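PDB 6KBJ: lectin from Pleurotus ostreatus, which binds sugars such as N-acetyl-D-galactosamine and holds calcium at two sites, one of which shares a residue with the sugar site. Local coordinates for residues V254-D259 against D281-P286; W220-D225 against R236-T241; F115-A120 against P206-P211; K85-A90 against V123-T128. All coordinates share one frame; numbering follows the deposited sequence.

Contact 1 (V254-D259 against D281-P286); sequences VLIAAD and DAYTIP. With CA (calcium ion), chain E.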
loop_
_atom_site.group_PDB
_atom_site.type_symbol
_atom_site.label_atom_id
_atom_site.label_comp_id
_atom_site.label_asym_id
_atom_site.label_seq_id
_atom_site.Cartn_x
_atom_site.Cartn_y
_atom_site.Cartn_z
ATOM N N VAL A 254 -6.559 -4.354 1.600
ATOM C CA VAL A 254 -6.877 -5.689 1.227
ATOM C C VAL A 254 -7.219 -5.684 -0.249
ATOM O O VAL A 254 -8.046 -4.903 -0.651
ATOM C CB VAL A 254 -8.118 -6.206 1.948
ATOM C CG1 VAL A 254 -8.396 -7.630 1.546
ATOM C CG2 VAL A 254 -7.915 -6.170 3.457
ATOM N N LEU A 255 -6.595 -6.580 -0.999
ATOM C CA LEU A 255 -6.911 -6.779 -2.399
ATOM C C LEU A 255 -7.455 -8.170 -2.558
ATOM O O LEU A 255 -6.823 -9.121 -2.105
ATOM C CB LEU A 255 -5.680 -6.610 -3.243
ATOM C CG LEU A 255 -5.841 -6.867 -4.756
ATOM C CD1 LEU A 255 -6.649 -5.763 -5.352
ATOM C CD2 LEU A 255 -4.480 -6.906 -5.397
ATOM N N ILE A 256 -8.624 -8.326 -3.209
ATOM C CA ILE A 256 -9.204 -9.638 -3.233
ATOM C C ILE A 256 -10.045 -9.898 -4.480
ATOM O O ILE A 256 -10.696 -9.000 -5.011
ATOM C CB ILE A 256 -10.106 -9.783 -1.973
ATOM C CG1 ILE A 256 -10.878 -11.106 -1.936
ATOM C CG2 ILE A 256 -11.089 -8.634 -1.883
ATOM C CD1 ILE A 256 -11.489 -11.444 -0.545
ATOM N N ALA A 257 -10.157 -11.165 -4.824
ATOM C CA ALA A 257 -11.084 -11.565 -5.891
ATOM C C ALA A 257 -11.447 -13.023 -5.697
ATOM O O ALA A 257 -10.669 -13.802 -5.132
ATOM C CB ALA A 257 -10.353 -11.403 -7.248
ATOM N N ALA A 258 -12.568 -13.422 -6.248
ATOM C CA ALA A 258 -12.906 -14.792 -6.175
ATOM C C ALA A 258 -13.688 -15.305 -7.396
ATOM O O ALA A 258 -14.534 -14.628 -7.958
ATOM C CB ALA A 258 -13.776 -14.951 -4.942
ATOM N N ASP A 259 -13.520 -16.555 -7.662
ATOM C CA ASP A 259 -14.410 -17.223 -8.565
ATOM C C ASP A 259 -15.410 -18.085 -7.734
ATOM O O ASP A 259 -14.995 -19.137 -7.189
ATOM C CB ASP A 259 -13.553 -18.127 -9.436
ATOM C CG ASP A 259 -14.367 -18.890 -10.485
ATOM O OD1 ASP A 259 -15.626 -18.810 -10.404
ATOM O OD2 ASP A 259 -13.741 -19.529 -11.364
ATOM N N ASP A 281 -11.131 -6.294 -6.224
ATOM C CA ASP A 281 -11.544 -5.138 -5.338
ATOM C C ASP A 281 -10.477 -4.887 -4.259
ATOM O O ASP A 281 -9.808 -5.806 -3.742
ATOM C CB ASP A 281 -12.857 -5.478 -4.676
ATOM C CG ASP A 281 -13.896 -5.969 -5.660
ATOM O OD1 ASP A 281 -14.122 -5.135 -6.582
ATOM O OD2 ASP A 281 -14.493 -7.113 -5.525
ATOM N N ALA A 282 -10.319 -3.656 -3.903
ATOM C CA ALA A 282 -9.357 -3.278 -2.915
ATOM C C ALA A 282 -10.085 -2.518 -1.809
ATOM O O ALA A 282 -10.939 -1.666 -2.112
ATOM C CB ALA A 282 -8.328 -2.391 -3.528
ATOM N N TYR A 283 -9.679 -2.752 -0.553
ATOM C CA TYR A 283 -10.362 -2.081 0.588
ATOM C C TYR A 283 -9.372 -1.548 1.561
ATOM O O TYR A 283 -8.273 -2.078 1.675
ATOM C CB TYR A 283 -11.312 -3.068 1.322
ATOM C CG TYR A 283 -12.386 -3.685 0.485
ATOM C CD1 TYR A 283 -13.593 -3.049 0.262
ATOM C CD2 TYR A 283 -12.184 -4.889 -0.121
ATOM C CE1 TYR A 283 -14.578 -3.642 -0.549
ATOM C CE2 TYR A 283 -13.142 -5.491 -0.903
ATOM C CZ TYR A 283 -14.343 -4.857 -1.130
ATOM O OH TYR A 283 -15.278 -5.487 -1.939
ATOM N N THR A 284 -9.736 -0.480 2.251
ATOM C CA THR A 284 -8.899 0.123 3.289
ATOM C C THR A 284 -9.642 -0.106 4.596
ATOM O O THR A 284 -10.834 0.083 4.656
ATOM C CB THR A 284 -8.772 1.656 3.107
ATOM O OG1 THR A 284 -7.984 1.900 1.927
ATOM C CG2 THR A 284 -8.038 2.377 4.291
ATOM N N ILE A 285 -8.900 -0.521 5.614
ATOM C CA ILE A 285 -9.363 -0.739 6.978
ATOM C C ILE A 285 -8.531 0.174 7.870
ATOM O O ILE A 285 -7.384 -0.082 8.155
ATOM C CB ILE A 285 -9.196 -2.225 7.326
ATOM C CG1 ILE A 285 -10.170 -3.005 6.432
ATOM C CG2 ILE A 285 -9.632 -2.455 8.796
ATOM C CD1 ILE A 285 -9.469 -4.174 5.982
ATOM N N PRO A 286 -9.041 1.339 8.152
ATOM C CA PRO A 286 -8.291 2.318 8.894
ATOM C C PRO A 286 -8.359 2.181 10.459
ATOM O O PRO A 286 -7.674 2.942 11.181
ATOM C CB PRO A 286 -9.008 3.615 8.494
ATOM C CG PRO A 286 -10.429 3.186 8.502
ATOM C CD PRO A 286 -10.403 1.785 7.876
HETATM CA CA CA E . -16.798 -21.193 -10.632
#
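The carbonyl oxygen of Val-254 receives the N-H of Tyr-283, with Tyr-283 N to Val-254 O at 2.7 Å. The CA-H of Ala-282 also points at that oxygen, with Ala-282 CA to Val-254 O at 3.1 Å. Val-254 N returns a bond to Tyr-283 O. One rung along, Ile-256 N donates to Asp-281 O at 2.8 Å, and Asp-281 N donates back to Ile-256 O. Two hydrogen-bonded pairs therefore flank the non-hydrogen-bonded pair of Leu-255 and Ala-282. This is regular antiparallel pairing, and the strand axes lie 149° apart.

The side chains of Val-254, Ile-256, Asp-281 and Tyr-283 share one face. Ile-256 CG2 meets the edge of the Tyr-283 ring near its plane, 3.9 Å from CE2. Val-254 turns CG1 anti to its backbone N (chi1 -179°). This leaves CG2 to touch Ile-285 CD1 at 3.6 Å. On the other face, Leu-255 CD1 reaches Ala-282 CB.

Tyr-262 OH bonds both Tyr-283 OH and Asp-281 OD2, and so ties these two polar ends together. Strand 249-259 ends at a calcium ion, which Asp-259 OD1 binds at 2.7 Å. Asp-260, Asn-301, Gly-303 and Pro-305 also bind this ion. Trp-364 NE1 bonds Asp-259 OD2, the other carboxylate oxygen.

Strand 249-259 lies between strands 281-285 and 307-316 in an antiparallel sheet. Strand 43-44 pairs with the far side of strand 281-285. Leu-264 of strand 262-266 packs on Val-254 and Tyr-283.

Contact 2 (W220-D225 against R236-T241); sequences WIWTSD and RAFRKT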
loop_
_atom_site.group_PDB
_atom_site.type_symbol
_atom_site.label_atom_id
_atom_site.label_comp_id
_atom_site.label_asym_id
_atom_site.label_seq_id
_atom_site.Cartn_x
_atom_site.Cartn_y
_atom_site.Cartn_z
ATOM N N TRP A 220 -4.312 -18.806 -5.434
ATOM C CA TRP A 220 -5.745 -19.121 -5.425
ATOM C C TRP A 220 -5.952 -20.300 -4.471
ATOM O O TRP A 220 -5.185 -21.279 -4.483
ATOM C CB TRP A 220 -6.267 -19.540 -6.780
ATOM C CG TRP A 220 -6.234 -18.491 -7.781
ATOM C CD1 TRP A 220 -5.240 -18.288 -8.662
ATOM C CD2 TRP A 220 -7.273 -17.572 -8.105
ATOM N NE1 TRP A 220 -5.547 -17.194 -9.458
ATOM C CE2 TRP A 220 -6.805 -16.767 -9.162
ATOM C CE3 TRP A 220 -8.532 -17.309 -7.567
ATOM C CZ2 TRP A 220 -7.516 -15.780 -9.700
ATOM C CZ3 TRP A 220 -9.290 -16.267 -8.123
ATOM C CH2 TRP A 220 -8.771 -15.514 -9.179
ATOM N N ILE A 221 -6.885 -20.130 -3.529
ATOM C CA ILE A 221 -7.119 -21.176 -2.529
ATOM C C ILE A 221 -8.530 -21.608 -2.602
ATOM O O ILE A 221 -9.440 -20.862 -3.050
ATOM C CB ILE A 221 -6.728 -20.790 -1.038
ATOM C CG1 ILE A 221 -7.602 -19.682 -0.466
ATOM C CG2 ILE A 221 -5.246 -20.440 -0.998
ATOM C CD1 ILE A 221 -7.278 -19.327 1.009
ATOM N N TRP A 222 -8.707 -22.802 -2.085
ATOM C CA TRP A 222 -10.053 -23.251 -1.778
ATOM C C TRP A 222 -9.951 -24.360 -0.724
ATOM O O TRP A 222 -8.884 -24.755 -0.213
ATOM C CB TRP A 222 -10.761 -23.759 -3.097
ATOM C CG TRP A 222 -12.270 -23.709 -3.197
ATOM C CD1 TRP A 222 -13.088 -24.784 -3.211
ATOM C CD2 TRP A 222 -13.139 -22.539 -3.293
ATOM N NE1 TRP A 222 -14.405 -24.347 -3.286
ATOM C CE2 TRP A 222 -14.455 -22.994 -3.329
ATOM C CE3 TRP A 222 -12.922 -21.174 -3.292
ATOM C CZ2 TRP A 222 -15.532 -22.162 -3.432
ATOM C CZ3 TRP A 222 -14.019 -20.325 -3.384
ATOM C CH2 TRP A 222 -15.312 -20.843 -3.472
ATOM N N THR A 223 -11.120 -24.837 -0.448
ATOM C CA THR A 223 -11.412 -26.068 0.272
ATOM C C THR A 223 -10.968 -27.250 -0.598
ATOM O O THR A 223 -10.841 -27.116 -1.828
ATOM C CB THR A 223 -12.893 -25.866 0.558
ATOM O OG1 THR A 223 -13.151 -25.620 1.983
ATOM C CG2 THR A 223 -13.624 -26.697 -0.045
ATOM N N SER A 224 -10.614 -28.325 0.074
ATOM C CA SER A 224 -10.079 -29.617 -0.430
ATOM C C SER A 224 -10.851 -30.453 -1.460
ATOM O O SER A 224 -10.349 -31.387 -2.077
ATOM C CB SER A 224 -10.103 -30.547 0.780
ATOM O OG SER A 224 -8.804 -30.633 1.077
ATOM N N ASP A 225 -12.127 -30.285 -1.351
ATOM C CA ASP A 225 -13.107 -30.249 -2.378
ATOM C C ASP A 225 -12.810 -30.026 -3.896
ATOM O O ASP A 225 -13.533 -30.507 -4.751
ATOM C CB ASP A 225 -13.833 -28.932 -1.933
ATOM C CG ASP A 225 -15.176 -29.113 -1.842
ATOM O OD1 ASP A 225 -15.419 -30.323 -1.854
ATOM O OD2 ASP A 225 -15.963 -28.165 -1.865
ATOM N N ARG A 236 -18.074 -21.572 0.896
ATOM C CA ARG A 236 -16.975 -22.031 1.715
ATOM C C ARG A 236 -16.389 -20.851 2.427
ATOM O O ARG A 236 -16.454 -19.685 1.938
ATOM C CB ARG A 236 -15.931 -22.659 0.879
ATOM C CG ARG A 236 -16.479 -23.656 -0.165
ATOM C CD ARG A 236 -16.808 -24.879 0.593
ATOM N NE ARG A 236 -17.056 -26.113 -0.114
ATOM C CZ ARG A 236 -18.252 -26.533 -0.511
ATOM N NH1 ARG A 236 -19.296 -25.750 -0.438
ATOM N NH2 ARG A 236 -18.346 -27.726 -1.128
ATOM N N ALA A 237 -15.806 -21.117 3.590
ATOM C CA ALA A 237 -15.327 -20.016 4.391
ATOM C C ALA A 237 -13.865 -20.231 4.631
ATOM O O ALA A 237 -13.362 -21.385 4.642
ATOM C CB ALA A 237 -16.102 -19.866 5.712
ATOM N N PHE A 238 -13.175 -19.091 4.773
ATOM C CA PHE A 238 -11.732 -19.051 4.997
ATOM C C PHE A 238 -11.423 -18.010 6.083
ATOM O O PHE A 238 -12.077 -16.933 6.085
ATOM C CB PHE A 238 -11.044 -18.636 3.668
ATOM C CG PHE A 238 -11.436 -19.560 2.511
ATOM C CD1 PHE A 238 -12.533 -19.344 1.825
ATOM C CD2 PHE A 238 -10.706 -20.662 2.240
ATOM C CE1 PHE A 238 -12.954 -20.183 0.842
ATOM C CE2 PHE A 238 -11.081 -21.554 1.241
ATOM C CZ PHE A 238 -12.213 -21.287 0.525
ATOM N N ARG A 239 -10.342 -18.239 6.836
ATOM C CA ARG A 239 -9.990 -17.424 7.994
ATOM C C ARG A 239 -8.537 -17.314 8.124
ATOM O O ARG A 239 -7.762 -18.331 7.942
ATOM C CB ARG A 239 -10.536 -17.983 9.329
ATOM C CG ARG A 239 -12.067 -17.922 9.471
ATOM C CD ARG A 239 -12.749 -18.450 10.804
ATOM N NE ARG A 239 -12.917 -17.363 11.886
ATOM C CZ ARG A 239 -11.955 -17.225 12.733
ATOM N NH1 ARG A 239 -10.951 -18.077 12.623
ATOM N NH2 ARG A 239 -11.970 -16.348 13.676
ATOM N N LYS A 240 -8.112 -16.051 8.366
ATOM C CA LYS A 240 -6.730 -15.829 8.702
ATOM C C LYS A 240 -6.678 -14.797 9.826
ATOM O O LYS A 240 -7.367 -13.806 9.747
ATOM C CB LYS A 240 -5.932 -15.313 7.492
ATOM C CG LYS A 240 -4.508 -14.957 7.797
ATOM C CD LYS A 240 -3.669 -16.217 7.953
ATOM C CE LYS A 240 -2.267 -15.772 8.281
ATOM N NZ LYS A 240 -1.184 -16.786 8.251
ATOM N N THR A 241 -5.781 -15.051 10.792
ATOM C CA THR A 241 -5.568 -14.207 11.963
ATOM C C THR A 241 -4.198 -13.676 11.970
ATOM O O THR A 241 -3.237 -14.435 11.797
ATOM C CB THR A 241 -5.787 -15.048 13.234
ATOM O OG1 THR A 241 -7.180 -15.273 13.294
ATOM C CG2 THR A 241 -5.406 -14.219 14.529
#
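Close to the second calcium site, Ile-221 and Trp-222 on an edge strand of a seven-stranded antiparallel sheet, and the loop that follows, pack against Phe-238 and Arg-236 of an inner strand. The two strands are not paired. Their axes come no nearer than 8.8 Å and run 116° apart, so side chains make the contact.

Phe-238 pushes its ring into the backbone of the other segment. Trp-222 C and Thr-223 N lie at the ring edge, near its plane, with Phe-238 CE2 to Trp-222 C at 3.6 Å. The Trp-222 six-membered ring meets the Phe-238 ring obliquely, with the planes at 47° and Trp-222 CE3 to Phe-238 CZ at 3.9 Å. Ile-221 CD1 touches the same phenyl ring at Phe-238 CD2, also at 3.9 Å.

Arg-236 passes the tryptophan with its aliphatic part, CG lying 3.7 Å from Trp-222 CZ2. The chain bends at CB-CG (chi2 -77°) and carries the guanidinium on to Asp-225. NE and NH2 both donate to Asp-225 OD2 in a side-on salt bridge. Arg-236 NE to Asp-225 OD2 is 2.9 Å. The NH2 distance is modelled unusually short, so its exact value is doubtful.

The Trp-222 side chain lies about 4 Å from that of Asn-301, a calcium ligand, and about 7 Å from the ion. The packing therefore borders the metal site. Strands 351-358 and 331-333 fill the sheet between strands 219-222 and 235-242. Ala-353 and Ala-332 touch Ile-221 and Phe-238, respectively, and Val-308 of strand 307-316 packs on both.

Contact 3 (F115-A120 against P206-P211); sequences FRQGQA and PPVLPP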
loop_
_atom_site.group_PDB
_atom_site.type_symbol
_atom_site.label_atom_id
_atom_site.label_comp_id
_atom_site.label_asym_id
_atom_site.label_seq_id
_atom_site.Cartn_x
_atom_site.Cartn_y
_atom_site.Cartn_z
ATOM N N PHE A 115 11.219 6.291 -13.609
ATOM C CA PHE A 115 10.239 7.378 -13.784
ATOM C C PHE A 115 9.029 6.985 -14.604
ATOM O O PHE A 115 8.058 7.662 -14.598
ATOM C CB PHE A 115 10.925 8.588 -14.345
ATOM C CG PHE A 115 11.569 8.361 -15.713
ATOM C CD1 PHE A 115 10.814 8.505 -16.881
ATOM C CD2 PHE A 115 12.953 8.109 -15.811
ATOM C CE1 PHE A 115 11.393 8.295 -18.130
ATOM C CE2 PHE A 115 13.569 7.903 -17.078
ATOM C CZ PHE A 115 12.781 7.945 -18.229
ATOM N N ARG A 116 9.063 5.835 -15.224
ATOM C CA ARG A 116 7.996 5.352 -16.009
ATOM C C ARG A 116 6.873 4.823 -15.218
ATOM O O ARG A 116 5.771 4.802 -15.682
ATOM C CB ARG A 116 8.472 4.220 -16.952
ATOM C CG ARG A 116 9.519 4.670 -18.019
ATOM C CD ARG A 116 8.950 4.976 -19.406
ATOM N NE ARG A 116 9.972 5.507 -20.348
ATOM C CZ ARG A 116 9.938 6.697 -21.020
ATOM N NH1 ARG A 116 8.955 7.614 -20.900
ATOM N NH2 ARG A 116 10.974 7.026 -21.783
ATOM N N GLN A 117 7.159 4.283 -14.069
ATOM C CA GLN A 117 6.138 3.718 -13.217
ATOM C C GLN A 117 6.440 4.083 -11.751
ATOM O O GLN A 117 7.596 3.952 -11.285
ATOM C CB GLN A 117 6.045 2.200 -13.344
ATOM C CG GLN A 117 4.770 1.683 -12.607
ATOM C CD GLN A 117 4.518 0.164 -12.793
ATOM O OE1 GLN A 117 3.441 -0.281 -13.194
ATOM N NE2 GLN A 117 5.497 -0.595 -12.486
ATOM N N GLY A 118 5.389 4.543 -11.046
ATOM C CA GLY A 118 5.536 4.762 -9.614
ATOM C C GLY A 118 5.662 3.466 -8.808
ATOM O O GLY A 118 5.250 2.360 -9.242
ATOM N N GLN A 119 6.139 3.650 -7.607
ATOM C CA GLN A 119 6.187 2.639 -6.578
ATOM C C GLN A 119 5.183 3.012 -5.441
ATOM O O GLN A 119 5.219 4.098 -4.915
ATOM C CB GLN A 119 7.597 2.621 -6.052
ATOM C CG GLN A 119 7.839 1.639 -4.910
ATOM C CD GLN A 119 9.277 1.739 -4.380
ATOM O OE1 GLN A 119 9.889 2.810 -4.230
ATOM N NE2 GLN A 119 9.828 0.635 -4.182
ATOM N N ALA A 120 4.385 2.057 -5.021
ATOM C CA ALA A 120 3.454 2.107 -3.874
ATOM C C ALA A 120 4.134 1.801 -2.560
ATOM O O ALA A 120 4.779 0.803 -2.423
ATOM C CB ALA A 120 2.345 1.103 -4.082
ATOM N N PRO A 206 4.037 11.326 -17.931
ATOM C CA PRO A 206 3.295 11.020 -16.686
ATOM C C PRO A 206 3.571 9.606 -16.221
ATOM O O PRO A 206 3.344 8.725 -16.993
ATOM C CB PRO A 206 1.811 11.178 -17.110
ATOM C CG PRO A 206 1.827 11.169 -18.652
ATOM C CD PRO A 206 3.154 11.700 -19.053
ATOM N N PRO A 207 4.095 9.402 -14.998
ATOM C CA PRO A 207 4.344 8.012 -14.603
ATOM C C PRO A 207 3.038 7.205 -14.463
ATOM O O PRO A 207 2.009 7.737 -14.146
ATOM C CB PRO A 207 5.066 8.143 -13.263
ATOM C CG PRO A 207 5.558 9.549 -13.248
ATOM C CD PRO A 207 4.620 10.363 -14.028
ATOM N N VAL A 208 3.094 5.941 -14.811
ATOM C CA VAL A 208 1.953 5.029 -14.707
ATOM C C VAL A 208 1.861 4.654 -13.203
ATOM O O VAL A 208 2.877 4.423 -12.574
ATOM C CB VAL A 208 2.201 3.760 -15.552
ATOM C CG1 VAL A 208 1.065 2.756 -15.327
ATOM C CG2 VAL A 208 2.198 4.147 -17.024
ATOM N N LEU A 209 0.652 4.631 -12.658
ATOM C CA LEU A 209 0.442 4.208 -11.292
ATOM C C LEU A 209 0.631 2.667 -11.211
ATOM O O LEU A 209 0.145 1.941 -12.057
ATOM C CB LEU A 209 -0.961 4.507 -10.915
ATOM C CG LEU A 209 -1.196 5.997 -10.785
ATOM C CD1 LEU A 209 -2.684 6.197 -10.497
ATOM C CD2 LEU A 209 -0.344 6.658 -9.701
ATOM N N PRO A 210 1.319 2.174 -10.196
ATOM C CA PRO A 210 1.399 0.715 -9.984
ATOM C C PRO A 210 0.101 0.156 -9.478
ATOM O O PRO A 210 -0.790 0.901 -9.080
ATOM C CB PRO A 210 2.454 0.572 -8.871
ATOM C CG PRO A 210 2.357 1.843 -8.100
ATOM C CD PRO A 210 1.874 2.930 -9.075
ATOM N N PRO A 211 -0.034 -1.146 -9.512
ATOM C CA PRO A 211 -1.186 -1.711 -8.789
ATOM C C PRO A 211 -1.127 -1.442 -7.236
ATOM O O PRO A 211 -0.076 -1.310 -6.695
ATOM C CB PRO A 211 -1.057 -3.212 -9.069
ATOM C CG PRO A 211 0.419 -3.409 -9.276
ATOM C CD PRO A 211 0.865 -2.197 -10.031
HETATM O O HOH W 1 0.827 -0.460 -13.680
#
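Val-208 is bonded to the other segment through both its backbone N and its O. Its N-H points almost straight at Arg-116 O, with Val-208 N to Arg-116 O at 3.0 Å and 174° at the hydrogen. The donor nevertheless sits well above the carbonyl plane of Arg-116. Val-208 O receives Gly-118 N at 2.9 Å, so the two bonds straddle Gln-117 in a single backbone bridge.

Prolines pack beside this bridge. Pro-207 CB lies 3.3 Å from Phe-115 O. Pro-210 lays its CB, CG and CD around the Gly-118 carbonyl oxygen, with CG nearest at 3.2 Å. The same Pro-210 CG touches Ala-120 CB at 4.1 Å.

With chi1 at -170°, Gln-117 CG is trans to the backbone N, and the chain continues extended along the other segment. CG passes 3.3 Å from Val-208 O. At the tip, OE1 accepts a hydrogen bond from a water that also donates to Leu-209 O.

Residues 206-211 have polyproline II-like backbone angles and belong to the long loop between strands 194-198 and 219-222. Residues 115-117 form a corner that takes the chain from strand 107-114 in one sheet to strand 118-124 in another. Residues 207-211 run along residues 115-120, their end-to-end directions 28° apart.

Farther out, Trp-55 touches both Phe-115 and Pro-207, and the Trp-204 ring meets that of Phe-115. Val-93 of strand 87-96 backs Leu-209 and Pro-210. Pro-210 also shares a backbone hydrogen bond with Ala-373, and a bound N-acetylglucosamine touches Ala-120.

Contact 4 (K85-A90 against V123-T128); sequences KCSVCA and VALQPT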
loop_
_atom_site.group_PDB
_atom_site.type_symbol
_atom_site.label_atom_id
_atom_site.label_comp_id
_atom_site.label_asym_id
_atom_site.label_seq_id
_atom_site.Cartn_x
_atom_site.Cartn_y
_atom_site.Cartn_z
ATOM N N LYS A 85 -7.747 17.388 13.574
ATOM C CA LYS A 85 -7.699 16.117 12.839
ATOM C C LYS A 85 -6.409 15.426 13.309
ATOM O O LYS A 85 -5.378 16.122 13.478
ATOM C CB LYS A 85 -7.639 16.336 11.280
ATOM C CG LYS A 85 -8.924 16.709 10.530
ATOM C CD LYS A 85 -8.771 16.518 9.026
ATOM C CE LYS A 85 -9.699 17.359 8.153
ATOM N NZ LYS A 85 -11.113 17.174 8.562
ATOM N N CYS A 86 -6.458 14.096 13.502
ATOM C CA CYS A 86 -5.232 13.284 13.663
ATOM C C CYS A 86 -4.962 12.525 12.356
ATOM O O CYS A 86 -5.856 11.859 11.778
ATOM C CB CYS A 86 -5.304 12.262 14.841
ATOM S SG CYS A 86 -5.385 13.075 16.474
ATOM N N SER A 87 -3.727 12.532 11.974
ATOM C CA SER A 87 -3.346 11.658 10.900
ATOM C C SER A 87 -3.036 10.224 11.397
ATOM O O SER A 87 -2.313 10.040 12.341
ATOM C CB SER A 87 -2.162 12.223 10.148
ATOM O OG SER A 87 -1.062 12.428 10.976
ATOM N N VAL A 88 -3.520 9.248 10.660
ATOM C CA VAL A 88 -3.420 7.817 11.003
ATOM C C VAL A 88 -2.438 7.042 10.120
ATOM O O VAL A 88 -1.472 6.455 10.585
ATOM C CB VAL A 88 -4.818 7.224 10.815
ATOM C CG1 VAL A 88 -4.823 5.732 11.122
ATOM C CG2 VAL A 88 -5.763 7.969 11.702
ATOM N N CYS A 89 -2.668 7.055 8.809
ATOM C CA CYS A 89 -1.690 6.452 7.888
ATOM C C CYS A 89 -1.708 7.115 6.474
ATOM O O CYS A 89 -2.553 7.944 6.219
ATOM C CB CYS A 89 -2.049 4.925 7.823
ATOM S SG CYS A 89 -3.730 4.737 7.234
ATOM N N ALA A 90 -0.838 6.648 5.559
ATOM C CA ALA A 90 -0.686 7.211 4.265
ATOM C C ALA A 90 -0.378 6.184 3.205
ATOM O O ALA A 90 0.456 5.294 3.410
ATOM C CB ALA A 90 0.428 8.225 4.283
ATOM N N VAL A 123 2.394 3.431 5.034
ATOM C CA VAL A 123 3.096 3.722 6.293
ATOM C C VAL A 123 2.134 4.281 7.335
ATOM O O VAL A 123 1.183 5.051 7.027
ATOM C CB VAL A 123 4.279 4.625 6.049
ATOM C CG1 VAL A 123 3.821 6.058 5.653
ATOM C CG2 VAL A 123 5.149 4.724 7.308
ATOM N N ALA A 124 2.324 3.855 8.591
ATOM C CA ALA A 124 1.575 4.446 9.714
ATOM C C ALA A 124 2.217 5.824 10.033
ATOM O O ALA A 124 3.410 6.011 9.938
ATOM C CB ALA A 124 1.707 3.588 10.934
ATOM N N LEU A 125 1.418 6.721 10.512
ATOM C CA LEU A 125 1.912 8.071 10.814
ATOM C C LEU A 125 1.746 8.453 12.310
ATOM O O LEU A 125 0.791 8.037 12.930
ATOM C CB LEU A 125 1.032 9.079 9.990
ATOM C CG LEU A 125 1.201 8.995 8.456
ATOM C CD1 LEU A 125 0.284 9.947 7.768
ATOM C CD2 LEU A 125 2.664 9.195 8.122
ATOM N N GLN A 126 2.561 9.407 12.760
ATOM C CA GLN A 126 2.345 10.203 13.974
ATOM C C GLN A 126 1.107 11.104 13.830
ATOM O O GLN A 126 0.729 11.481 12.758
ATOM C CB GLN A 126 3.586 11.041 14.342
ATOM C CG GLN A 126 4.829 10.230 14.586
ATOM C CD GLN A 126 6.090 11.043 14.546
ATOM O OE1 GLN A 126 7.149 10.499 14.842
ATOM N NE2 GLN A 126 6.019 12.339 14.108
ATOM N N PRO A 127 0.449 11.429 14.939
ATOM C CA PRO A 127 -0.871 12.046 14.783
ATOM C C PRO A 127 -0.884 13.519 14.349
ATOM O O PRO A 127 -1.865 13.969 13.691
ATOM C CB PRO A 127 -1.504 11.859 16.196
ATOM C CG PRO A 127 -0.319 11.700 17.136
ATOM C CD PRO A 127 0.701 10.950 16.323
ATOM N N THR A 128 0.163 14.281 14.645
ATOM C CA THR A 128 0.074 15.731 14.328
ATOM C C THR A 128 1.125 16.247 13.355
ATOM O O THR A 128 0.877 17.190 12.647
ATOM C CB THR A 128 0.019 16.677 15.598
ATOM O OG1 THR A 128 1.238 16.567 16.337
ATOM C CG2 THR A 128 -1.198 16.363 16.501
HETATM O O HOH W 2 -1.628 8.668 14.760
#
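Ser-87 OG meets the flat peptide carbonyl of Gln-126 in its plane, with OG to Gln-126 O at 2.7 Å. Ser-87 N bonds the next carbonyl, Pro-127 O, at 2.9 Å, tilted from the Pro-127 carbonyl plane. The Val-88 carbonyl is approached differently. Leu-125 N, 2.9 Å from Val-88 O, sits 39° above its plane. The Pro-127 ring is touched at CB by Cys-86 CB, 4.1 Å away. The Ser-87 hydroxyl lies between its own backbone N and carbonyl carbon (Ser-87 chi1 58°), which turns it to the Gln-126 oxygen.

A water donates to both Ser-87 O and Leu-125 O, joining two acceptors that cannot bond each other. Farther along, Ala-90 and Val-123 form a hydrogen-bonded antiparallel pair. Cys-89 and Ala-124 beside them form a non-hydrogen-bonded one. Strand 87-96 carries a classic beta bulge on its other side, where Val-88 and Cys-89 both face His-154 of strand 146-155.

Leu-125 CD1 packs 3.9 Å from Ala-90 CB and 3.7 Å from Cys-89 C. Phe-132 and Val-153 also touch the leucine side chain.

Both cysteines form disulfides. Cys-86 is bonded to Cys-36 near the modelled start of the chain, and Cys-89 to Cys-251 of strand 249-259. Val-250 of that strand touches Val-88 and Ala-124.

Contacts 3 and 4 interlock along the chain, with segments alternating as 85-90, 115-120, 123-128 and 206-211. Contact 2 follows, then contact 1. Contacts 3 and 4 both use strand 118-124, at its two ends, with centres 24 Å apart. The centres of contacts 1 and 2 lie about 16 Å apart in the later half of the chain. Trp-220 packs on Ala-257 and Asp-259, and Trp-222 on Asp-259, near the second calcium. The centre of contact 2 is about 33 to 34 Å from those of contacts 3 and 4. Contact 1 meets contact 4 through Pro-286 and Val-88. The Cys-89 to Cys-251 disulfide adds a covalent cross-link between the earlier and later parts of the chain.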